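Side-chain contact in DUF1254 domain-containing protein (Vibrio parahaemolyticus, PDB 3U07), which is of unknown function, an apparently secreted or exported member of a family that pairs DUF1254 and DUF1214 sequence regions: residues A33-Y38 against E268-L273. The protein carries 2 engineered substitutions. Sequence-based numbering, arbitrary orientation.
Sequences AYIYGY and EHLVEL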
loop_
_atom_site.group_PDB
_atom_site.type_symbol
_atom_site.label_atom_id
_atom_site.label_comp_id
_atom_site.label_asym_id
_atom_site.label_seq_id
_atom_site.Cartn_x
_atom_site.Cartn_y
_atom_site.Cartn_z
ATOM N N ALA A 33 -5.156 24.240 -0.082
ATOM C CA ALA A 33 -3.725 24.130 -0.361
ATOM C C ALA A 33 -3.113 23.059 0.531
ATOM O O ALA A 33 -2.361 22.209 0.064
ATOM C CB ALA A 33 -3.028 25.475 -0.126
ATOM N N TYR A 34 -3.442 23.090 1.820
ATOM C CA TYR A 34 -2.902 22.095 2.723
ATOM C C TYR A 34 -3.403 20.690 2.375
ATOM O O TYR A 34 -2.641 19.724 2.432
ATOM C CB TYR A 34 -3.268 22.401 4.175
ATOM C CG TYR A 34 -2.831 21.294 5.106
ATOM C CD1 TYR A 34 -1.497 21.167 5.493
ATOM C CD2 TYR A 34 -3.734 20.325 5.536
ATOM C CE1 TYR A 34 -1.074 20.096 6.284
ATOM C CE2 TYR A 34 -3.320 19.249 6.328
ATOM C CZ TYR A 34 -1.994 19.144 6.694
ATOM O OH TYR A 34 -1.595 18.086 7.478
ATOM N N ILE A 35 -4.682 20.570 2.026
ATOM C CA ILE A 35 -5.236 19.263 1.693
ATOM C C ILE A 35 -4.538 18.672 0.462
ATOM O O ILE A 35 -4.325 17.461 0.395
ATOM C CB ILE A 35 -6.775 19.344 1.513
ATOM C CG1 ILE A 35 -7.429 19.518 2.895
ATOM C CG2 ILE A 35 -7.307 18.066 0.858
ATOM C CD1 ILE A 35 -8.900 19.891 2.851
ATOM N N TYR A 36 -4.170 19.516 -0.500
ATOM C CA TYR A 36 -3.438 19.036 -1.678
ATOM C C TYR A 36 -2.047 18.579 -1.220
ATOM O O TYR A 36 -1.564 17.514 -1.614
ATOM C CB TYR A 36 -3.270 20.153 -2.718
ATOM C CG TYR A 36 -2.041 19.984 -3.598
ATOM C CD1 TYR A 36 -2.036 19.094 -4.677
ATOM C CD2 TYR A 36 -0.861 20.668 -3.307
ATOM C CE1 TYR A 36 -0.878 18.885 -5.440
ATOM C CE2 TYR A 36 0.302 20.469 -4.063
ATOM C CZ TYR A 36 0.287 19.576 -5.123
ATOM O OH TYR A 36 1.447 19.373 -5.842
ATOM N N GLY A 37 -1.420 19.383 -0.364
ATOM C CA GLY A 37 -0.083 19.064 0.117
ATOM C C GLY A 37 0.011 17.918 1.103
ATOM O O GLY A 37 1.065 17.283 1.231
ATOM N N TYR A 38 -1.097 17.641 1.783
ATOM C CA TYR A 38 -1.157 16.575 2.785
ATOM C C TYR A 38 -0.543 15.246 2.354
ATOM O O TYR A 38 0.308 14.691 3.053
ATOM C CB TYR A 38 -2.613 16.333 3.200
ATOM C CG TYR A 38 -2.796 15.189 4.173
ATOM C CD1 TYR A 38 -2.602 15.369 5.544
ATOM C CD2 TYR A 38 -3.160 13.922 3.721
ATOM C CE1 TYR A 38 -2.768 14.310 6.443
ATOM C CE2 TYR A 38 -3.328 12.859 4.608
ATOM C CZ TYR A 38 -3.130 13.059 5.964
ATOM O OH TYR A 38 -3.301 12.005 6.835
ATOM N N GLU A 268 -8.929 19.112 10.233
ATOM C CA GLU A 268 -10.271 18.951 10.790
ATOM C C GLU A 268 -11.158 18.336 9.716
ATOM O O GLU A 268 -11.828 17.335 9.948
ATOM C CB GLU A 268 -10.849 20.306 11.222
ATOM C CG GLU A 268 -10.217 20.889 12.476
ATOM C CD GLU A 268 -10.710 22.296 12.795
ATOM O OE1 GLU A 268 -10.183 22.901 13.749
ATOM O OE2 GLU A 268 -11.619 22.802 12.100
ATOM N N HIS A 269 -11.140 18.943 8.534
ATOM C CA HIS A 269 -11.932 18.468 7.409
ATOM C C HIS A 269 -11.654 16.997 7.093
ATOM O O HIS A 269 -12.580 16.228 6.837
ATOM C CB HIS A 269 -11.637 19.314 6.174
ATOM C CG HIS A 269 -12.370 18.866 4.950
ATOM N ND1 HIS A 269 -13.709 19.120 4.748
ATOM C CD2 HIS A 269 -11.955 18.156 3.874
ATOM C CE1 HIS A 269 -14.087 18.587 3.600
ATOM N NE2 HIS A 269 -13.042 17.996 3.050
ATOM N N LEU A 270 -10.384 16.607 7.108
ATOM C CA LEU A 270 -10.022 15.223 6.810
ATOM C C LEU A 270 -10.532 14.243 7.859
ATOM O O LEU A 270 -10.945 13.127 7.532
ATOM C CB LEU A 270 -8.506 15.070 6.678
ATOM C CG LEU A 270 -7.817 15.736 5.485
ATOM C CD1 LEU A 270 -6.389 15.215 5.405
ATOM C CD2 LEU A 270 -8.559 15.429 4.191
ATOM N N VAL A 271 -10.490 14.649 9.121
ATOM C CA VAL A 271 -10.966 13.782 10.186
ATOM C C VAL A 271 -12.471 13.585 10.025
ATOM O O VAL A 271 -12.965 12.463 10.072
ATOM C CB VAL A 271 -10.667 14.390 11.574
ATOM C CG1 VAL A 271 -11.260 13.517 12.666
ATOM C CG2 VAL A 271 -9.166 14.517 11.763
ATOM N N GLU A 272 -13.191 14.679 9.808
ATOM C CA GLU A 272 -14.640 14.623 9.647
ATOM C C GLU A 272 -15.104 13.865 8.406
ATOM O O GLU A 272 -16.180 13.267 8.404
ATOM C CB GLU A 272 -15.211 16.043 9.618
ATOM C CG GLU A 272 -16.616 16.136 9.048
ATOM C CD GLU A 272 -17.101 17.566 8.917
ATOM O OE1 GLU A 272 -16.275 18.450 8.602
ATOM O OE2 GLU A 272 -18.312 17.801 9.108
ATOM N N LEU A 273 -14.295 13.889 7.352
ATOM C CA LEU A 273 -14.656 13.220 6.104
ATOM C C LEU A 273 -14.373 11.725 6.118
ATOM O O LEU A 273 -15.103 10.936 5.523
ATOM C CB LEU A 273 -13.904 13.865 4.938
ATOM C CG LEU A 273 -14.156 13.303 3.539
ATOM C CD1 LEU A 273 -15.615 13.520 3.150
ATOM C CD2 LEU A 273 -13.232 13.993 2.546
#
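Tyr38 holds CG opposite its backbone N (chi1 176°), which carries the phenol ring out to meet Leu270, whose CG lies instead opposite the carbonyl carbon, the extended second torsion then carrying CD1 out over that ring. The methyl sits almost exactly above the ring centre: Leu270 CD1 is 3.6 Å from the centroid of the Tyr38 ring and only 4° off the ring normal. All six ring carbons are therefore nearly equidistant from it, with Tyr38 CG and Leu270 CD1 3.8 Å apart and Tyr38 CZ and Leu270 CD1 3.9 Å apart, the evidence for a centred CH-pi contact rather than a touch at the rim. In the plane of the same ring, Tyr34 CZ lies at its edge. The other methyl of the leucine, Leu270 CD2, faces Ile35 CG2 more loosely at 4.4 Å. Ile35 directs its other branch at the histidine, so that Ile35 CD1 comes within 3.7 Å of His269 CD2, meeting the imidazole obliquely while the two side chains cross at about a right angle. NE2 of His269 is hydrogen-bonded to Asp296, which restrains the ring. The axes of the two short segments come within 11.3 Å, their directions 67° apart, and the nearest CA atoms, of Ile35 and Leu270, are 8.1 Å apart, so side chains bridge the gap between helices 26-52 and 253-273. Helix 295-305 adds to the packing, Thr302 and Tyr303 touching Tyr38, and Glu300 touching Leu270. With no hydrogen bond passing directly between the two segments, this contact between them rests on dispersion and burial of apolar surface, and the methyl centred on the ring, so close to its normal, is its clearly oriented element.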